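Local coordinates for stage 0 sporulation protein A homolog (Desulfitobacterium hafniense, PDB 3MJQ), which may help regulate sporulation in response to nutritional stress, the chain here being the PAS domain of a longer response-regulator protein that also carries a GGDEF domain, at residues 11-16 against 26-31; 87-92 against 100-105. The protein carries 1 engineered substitution. One frame throughout, in Å; residues are numbered along the deposited sequence.

Interaction 1: 11-16 against 26-31; sequences MILIIN and TAVPKK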
loop_
_atom_site.group_PDB
_atom_site.type_symbol
_atom_site.label_atom_id
_atom_site.label_comp_id
_atom_site.label_asym_id
_atom_site.label_seq_id
_atom_site.Cartn_x
_atom_site.Cartn_y
_atom_site.Cartn_z
HETATM N N MSE A 11 8.389 -1.692 -4.411
HETATM C CA MSE A 11 7.869 -2.675 -5.348
HETATM C C MSE A 11 6.422 -3.061 -5.019
HETATM O O MSE A 11 6.084 -3.417 -3.884
HETATM C CB MSE A 11 8.763 -3.921 -5.353
HETATM C CG MSE A 11 10.200 -3.697 -5.792
HETATM SE SE MSE A 11 11.307 -5.273 -5.495
HETATM C CE MSE A 11 11.682 -5.012 -3.588
ATOM N N ILE A 12 5.569 -2.967 -6.032
ATOM C CA ILE A 12 4.175 -3.288 -5.865
ATOM C C ILE A 12 3.817 -4.305 -6.899
ATOM O O ILE A 12 4.102 -4.129 -8.078
ATOM C CB ILE A 12 3.261 -2.072 -6.072
ATOM C CG1 ILE A 12 3.399 -1.097 -4.903
ATOM C CG2 ILE A 12 1.811 -2.537 -6.205
ATOM C CD1 ILE A 12 2.643 0.192 -5.109
ATOM N N LEU A 13 3.183 -5.371 -6.435
ATOM C CA LEU A 13 2.748 -6.454 -7.290
ATOM C C LEU A 13 1.332 -6.794 -6.884
ATOM O O LEU A 13 0.930 -6.560 -5.744
ATOM C CB LEU A 13 3.610 -7.703 -7.071
ATOM C CG LEU A 13 5.132 -7.650 -7.232
ATOM C CD1 LEU A 13 5.727 -8.973 -6.765
ATOM C CD2 LEU A 13 5.516 -7.391 -8.693
ATOM N N ILE A 14 0.575 -7.319 -7.831
ATOM C CA ILE A 14 -0.769 -7.775 -7.546
ATOM C C ILE A 14 -0.650 -9.216 -8.028
ATOM O O ILE A 14 -0.295 -9.452 -9.175
ATOM C CB ILE A 14 -1.846 -7.006 -8.355
ATOM C CG1 ILE A 14 -2.188 -5.679 -7.682
ATOM C CG2 ILE A 14 -3.126 -7.805 -8.398
ATOM C CD1 ILE A 14 -1.241 -4.579 -7.965
ATOM N N ILE A 15 -0.901 -10.184 -7.159
ATOM C CA ILE A 15 -0.765 -11.576 -7.569
ATOM C C ILE A 15 -2.017 -12.369 -7.238
ATOM O O ILE A 15 -2.606 -12.192 -6.169
ATOM C CB ILE A 15 0.493 -12.216 -6.910
ATOM C CG1 ILE A 15 0.289 -12.399 -5.409
ATOM C CG2 ILE A 15 1.696 -11.289 -7.086
ATOM C CD1 ILE A 15 -0.178 -13.763 -5.029
ATOM N N ASN A 16 -2.417 -13.240 -8.164
ATOM C CA ASN A 16 -3.622 -14.049 -8.005
ATOM C C ASN A 16 -3.461 -15.281 -7.135
ATOM O O ASN A 16 -2.398 -15.534 -6.576
ATOM C CB ASN A 16 -4.163 -14.477 -9.370
ATOM C CG ASN A 16 -3.222 -15.392 -10.105
ATOM O OD1 ASN A 16 -2.777 -16.401 -9.570
ATOM N ND2 ASN A 16 -2.917 -15.053 -11.346
ATOM N N THR A 26 7.438 -0.393 -12.353
ATOM C CA THR A 26 8.819 -0.185 -12.799
ATOM C C THR A 26 9.843 -0.617 -11.732
ATOM O O THR A 26 10.940 -1.103 -12.049
ATOM C CB THR A 26 9.055 1.316 -13.106
ATOM O OG1 THR A 26 10.318 1.524 -13.742
ATOM C CG2 THR A 26 8.978 2.109 -11.788
ATOM N N ALA A 27 9.465 -0.421 -10.475
ATOM C CA ALA A 27 10.295 -0.727 -9.331
ATOM C C ALA A 27 10.760 -2.172 -9.311
ATOM O O ALA A 27 11.902 -2.456 -8.943
ATOM C CB ALA A 27 9.522 -0.398 -8.063
ATOM N N VAL A 28 9.872 -3.084 -9.696
ATOM C CA VAL A 28 10.206 -4.494 -9.697
ATOM C C VAL A 28 11.286 -4.791 -10.737
ATOM O O VAL A 28 12.372 -5.264 -10.395
ATOM C CB VAL A 28 8.956 -5.338 -9.957
ATOM C CG1 VAL A 28 9.242 -6.778 -9.668
ATOM C CG2 VAL A 28 7.833 -4.863 -9.077
ATOM N N PRO A 29 11.010 -4.516 -12.020
ATOM C CA PRO A 29 12.037 -4.785 -13.030
ATOM C C PRO A 29 13.354 -4.166 -12.605
ATOM O O PRO A 29 14.390 -4.819 -12.549
ATOM C CB PRO A 29 11.472 -4.118 -14.271
ATOM C CG PRO A 29 10.009 -4.360 -14.112
ATOM C CD PRO A 29 9.771 -4.031 -12.661
ATOM N N LYS A 30 13.278 -2.882 -12.301
ATOM C CA LYS A 30 14.421 -2.111 -11.872
ATOM C C LYS A 30 15.243 -2.808 -10.781
ATOM O O LYS A 30 16.422 -3.059 -10.987
ATOM C CB LYS A 30 13.937 -0.737 -11.398
ATOM C CG LYS A 30 15.038 0.216 -10.988
ATOM C CD LYS A 30 14.483 1.565 -10.551
ATOM C CE LYS A 30 14.093 2.439 -11.730
ATOM N NZ LYS A 30 13.149 1.759 -12.635
ATOM N N LYS A 31 14.627 -3.137 -9.642
ATOM C CA LYS A 31 15.329 -3.779 -8.510
ATOM C C LYS A 31 15.666 -5.271 -8.625
ATOM O O LYS A 31 16.703 -5.715 -8.136
ATOM C CB LYS A 31 14.533 -3.580 -7.216
ATOM C CG LYS A 31 14.181 -2.144 -6.928
ATOM C CD LYS A 31 15.194 -1.460 -6.021
ATOM C CE LYS A 31 14.954 -1.820 -4.566
ATOM N NZ LYS A 31 15.803 -1.034 -3.636
#

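Interaction 2: 87-92 against 100-105; sequences ARIWQG and LFAIIK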
loop_
_atom_site.group_PDB
_atom_site.type_symbol
_atom_site.label_atom_id
_atom_site.label_comp_id
_atom_site.label_asym_id
_atom_site.label_seq_id
_atom_site.Cartn_x
_atom_site.Cartn_y
_atom_site.Cartn_z
ATOM N N ALA A 87 7.450 -7.546 2.964
ATOM C CA ALA A 87 6.287 -7.313 2.144
ATOM C C ALA A 87 5.035 -7.168 2.980
ATOM O O ALA A 87 4.802 -7.946 3.893
ATOM C CB ALA A 87 6.127 -8.450 1.162
ATOM N N ARG A 88 4.247 -6.146 2.679
ATOM C CA ARG A 88 2.981 -5.930 3.354
ATOM C C ARG A 88 1.933 -6.289 2.305
ATOM O O ARG A 88 2.037 -5.871 1.130
ATOM C CB ARG A 88 2.852 -4.471 3.791
ATOM C CG ARG A 88 3.823 -4.137 4.913
ATOM C CD ARG A 88 4.076 -2.647 5.093
ATOM N NE ARG A 88 5.331 -2.404 5.809
ATOM C CZ ARG A 88 5.554 -2.755 7.072
ATOM N NH1 ARG A 88 4.600 -3.363 7.773
ATOM N NH2 ARG A 88 6.739 -2.513 7.627
ATOM N N ILE A 89 0.951 -7.092 2.714
ATOM C CA ILE A 89 -0.090 -7.514 1.792
ATOM C C ILE A 89 -1.521 -7.198 2.221
ATOM O O ILE A 89 -1.847 -7.174 3.407
ATOM C CB ILE A 89 0.021 -9.021 1.481
ATOM C CG1 ILE A 89 -0.511 -9.842 2.647
ATOM C CG2 ILE A 89 1.482 -9.401 1.210
ATOM C CD1 ILE A 89 -0.601 -11.318 2.324
ATOM N N TRP A 90 -2.356 -6.932 1.220
ATOM C CA TRP A 90 -3.758 -6.613 1.401
ATOM C C TRP A 90 -4.537 -7.477 0.440
ATOM O O TRP A 90 -4.128 -7.670 -0.702
ATOM C CB TRP A 90 -4.020 -5.140 1.089
ATOM C CG TRP A 90 -3.525 -4.220 2.153
ATOM C CD1 TRP A 90 -4.200 -3.815 3.268
ATOM C CD2 TRP A 90 -2.215 -3.650 2.245
ATOM N NE1 TRP A 90 -3.390 -3.034 4.048
ATOM C CE2 TRP A 90 -2.166 -2.916 3.446
ATOM C CE3 TRP A 90 -1.078 -3.693 1.426
ATOM C CZ2 TRP A 90 -1.021 -2.226 3.854
ATOM C CZ3 TRP A 90 0.059 -3.008 1.835
ATOM C CH2 TRP A 90 0.077 -2.285 3.041
ATOM N N GLN A 91 -5.657 -8.005 0.912
ATOM C CA GLN A 91 -6.493 -8.852 0.088
ATOM C C GLN A 91 -7.436 -8.006 -0.723
ATOM O O GLN A 91 -8.290 -7.316 -0.175
ATOM C CB GLN A 91 -7.288 -9.808 0.962
ATOM C CG GLN A 91 -6.409 -10.707 1.792
ATOM C CD GLN A 91 -7.208 -11.678 2.622
ATOM O OE1 GLN A 91 -7.914 -12.540 2.087
ATOM N NE2 GLN A 91 -7.112 -11.546 3.945
ATOM N N GLY A 92 -7.263 -8.052 -2.035
ATOM C CA GLY A 92 -8.124 -7.293 -2.922
ATOM C C GLY A 92 -8.700 -8.232 -3.961
ATOM O O GLY A 92 -8.722 -9.446 -3.754
ATOM N N LEU A 100 -3.847 -10.964 -4.164
ATOM C CA LEU A 100 -3.111 -10.253 -3.128
ATOM C C LEU A 100 -2.471 -8.976 -3.651
ATOM O O LEU A 100 -1.923 -8.950 -4.750
ATOM C CB LEU A 100 -2.038 -11.162 -2.529
ATOM C CG LEU A 100 -2.294 -11.798 -1.155
ATOM C CD1 LEU A 100 -3.767 -11.964 -0.910
ATOM C CD2 LEU A 100 -1.590 -13.140 -1.075
ATOM N N PHE A 101 -2.578 -7.910 -2.862
ATOM C CA PHE A 101 -1.988 -6.621 -3.209
ATOM C C PHE A 101 -0.768 -6.477 -2.312
ATOM O O PHE A 101 -0.886 -6.425 -1.093
ATOM C CB PHE A 101 -2.962 -5.480 -2.944
ATOM C CG PHE A 101 -2.364 -4.122 -3.145
ATOM C CD1 PHE A 101 -1.750 -3.795 -4.348
ATOM C CD2 PHE A 101 -2.416 -3.167 -2.138
ATOM C CE1 PHE A 101 -1.196 -2.536 -4.548
ATOM C CE2 PHE A 101 -1.865 -1.906 -2.332
ATOM C CZ PHE A 101 -1.254 -1.593 -3.543
ATOM N N ALA A 102 0.408 -6.406 -2.916
ATOM C CA ALA A 102 1.621 -6.333 -2.128
ATOM C C ALA A 102 2.532 -5.156 -2.407
ATOM O O ALA A 102 2.828 -4.820 -3.563
ATOM C CB ALA A 102 2.408 -7.622 -2.300
ATOM N N ILE A 103 2.982 -4.543 -1.318
ATOM C CA ILE A 103 3.910 -3.432 -1.386
ATOM C C ILE A 103 5.129 -3.976 -0.639
ATOM O O ILE A 103 5.049 -4.347 0.539
ATOM C CB ILE A 103 3.327 -2.169 -0.711
ATOM C CG1 ILE A 103 1.903 -1.923 -1.258
ATOM C CG2 ILE A 103 4.246 -0.960 -0.974
ATOM C CD1 ILE A 103 1.209 -0.665 -0.747
ATOM N N ILE A 104 6.247 -4.046 -1.355
ATOM C CA ILE A 104 7.475 -4.597 -0.817
ATOM C C ILE A 104 8.620 -3.619 -0.601
ATOM O O ILE A 104 9.022 -2.910 -1.528
ATOM C CB ILE A 104 7.944 -5.707 -1.732
ATOM C CG1 ILE A 104 6.778 -6.673 -1.928
ATOM C CG2 ILE A 104 9.157 -6.421 -1.137
ATOM C CD1 ILE A 104 6.933 -7.565 -3.117
ATOM N N LYS A 105 9.148 -3.606 0.629
ATOM C CA LYS A 105 10.270 -2.742 1.012
ATOM C C LYS A 105 11.617 -3.472 0.954
ATOM O O LYS A 105 11.821 -4.499 1.613
ATOM C CB LYS A 105 10.072 -2.179 2.425
ATOM C CG LYS A 105 11.199 -1.253 2.876
ATOM C CD LYS A 105 10.959 -0.666 4.260
ATOM C CE LYS A 105 12.149 0.162 4.699
ATOM N NZ LYS A 105 12.072 0.472 6.140
#

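Interaction 1: 11-16 against 26-31
Selenomethionine Met11 and Val28 carry the meeting of the first strand of this PAS domain, 11-16, with the first turn of the short helix 27-32. The strand lies between 21-24 and 98-106 in the antiparallel PAS sheet, and the helix, which follows 21-24 in the chain, packs against its start. No hydrogen bond crosses between the segments; the largely buried contact is mostly apolar side-chain packing, with two carbons lying against backbone oxygens. The axes of the two short segments come within 7.8 Å, their N-to-C directions 121° apart.

In the apolar packing, Met11 reaches along the helix. Its CB touches Val28 CG2, and its CG comes 4.1 Å from Ala27 CB. Its SE lies 4.0 Å from Lys31 CB, the two long side chains crossing at about a right angle. Val28 also touches Leu39 of helix 36-41. With CG1 anti to the backbone N (chi1 -168°), its CG2 lies beside that N and faces the strand, 3.9 Å from Ile12 O.

Two polar groups bond outside the two segments: Lys31 turns its amine away to a salt bridge with Asp106, and Ile12 N donates to Asn25 OD1, just ahead of the helix. Within the helix, Lys31 N bonds to Ala27 O, the same oxygen that Met11 CG approaches.

Leu13 crosses Val28 obliquely, its CD2 set against both methyls, 3.5 Å from Val28 CG2.

Interaction 2: 87-92 against 100-105
Trp90 and Phe101, a hydrogen-bonded antiparallel pair, exchange two backbone bonds: Trp90 N to Phe101 O at 2.8 Å, and Phe101 N to Trp90 O. Their side chains share one face of the sheet. Trp90 CE3 lies 3.8 Å from Phe101 CD2, the side chains crossing at a slant, and Phe101 O sits at the indole edge, near its plane. Further round the indole, CZ3 is 3.7 Å from Ile103 CD1, which approaches the ring obliquely. Indole NE1 donates to Asp10 of the second subunit, and Ile8 of that subunit packs on Phe101, so this face belongs to the dimer interface.

Strands 82-93 and 98-106 form a beta hairpin within the antiparallel sheet of the PAS fold. Arg88 and Ile103 make the next hydrogen-bonded pair, Arg88 N to Ile103 O being nearly straight at 177° and Ile103 N bonding back to Arg88 O.

On the other face, Leu100 packs against Leu63 and Phe64 of helix 53-65. Its CG lies 3.9 Å from Ile89 CD1, and its CD1 reaches Gln91 CG. Ile89 also touches Leu63, while its CG2 rests 4.0 Å from Ala102 CB. Further along this face, Ala87 CB approaches Ile104 CG1 to 3.6 Å.

From the N terminus, the chain runs through strand 11-16, turns back as 21-24, and enters helix 27-32, where interaction 1 closes a short loop. It then passes through helices 36-41, 44-48 and 53-65 and strand 70-76 before interaction 2 closes the hairpin of 82-93 and 98-106. The two contacts are in series, neither nested nor crossed, with centres about 11 Å apart. They meet in the sheet, where 98-106 lies beside 11-16: probable hydrogen bonds join Met11 O to Ile104 N and Ile15 O to Leu100 N, and Ile12 packs on Phe101. Through 98-106, one arm of the hairpin, the sheet runs on to 11-16, the strand that helix 27-32 packs against.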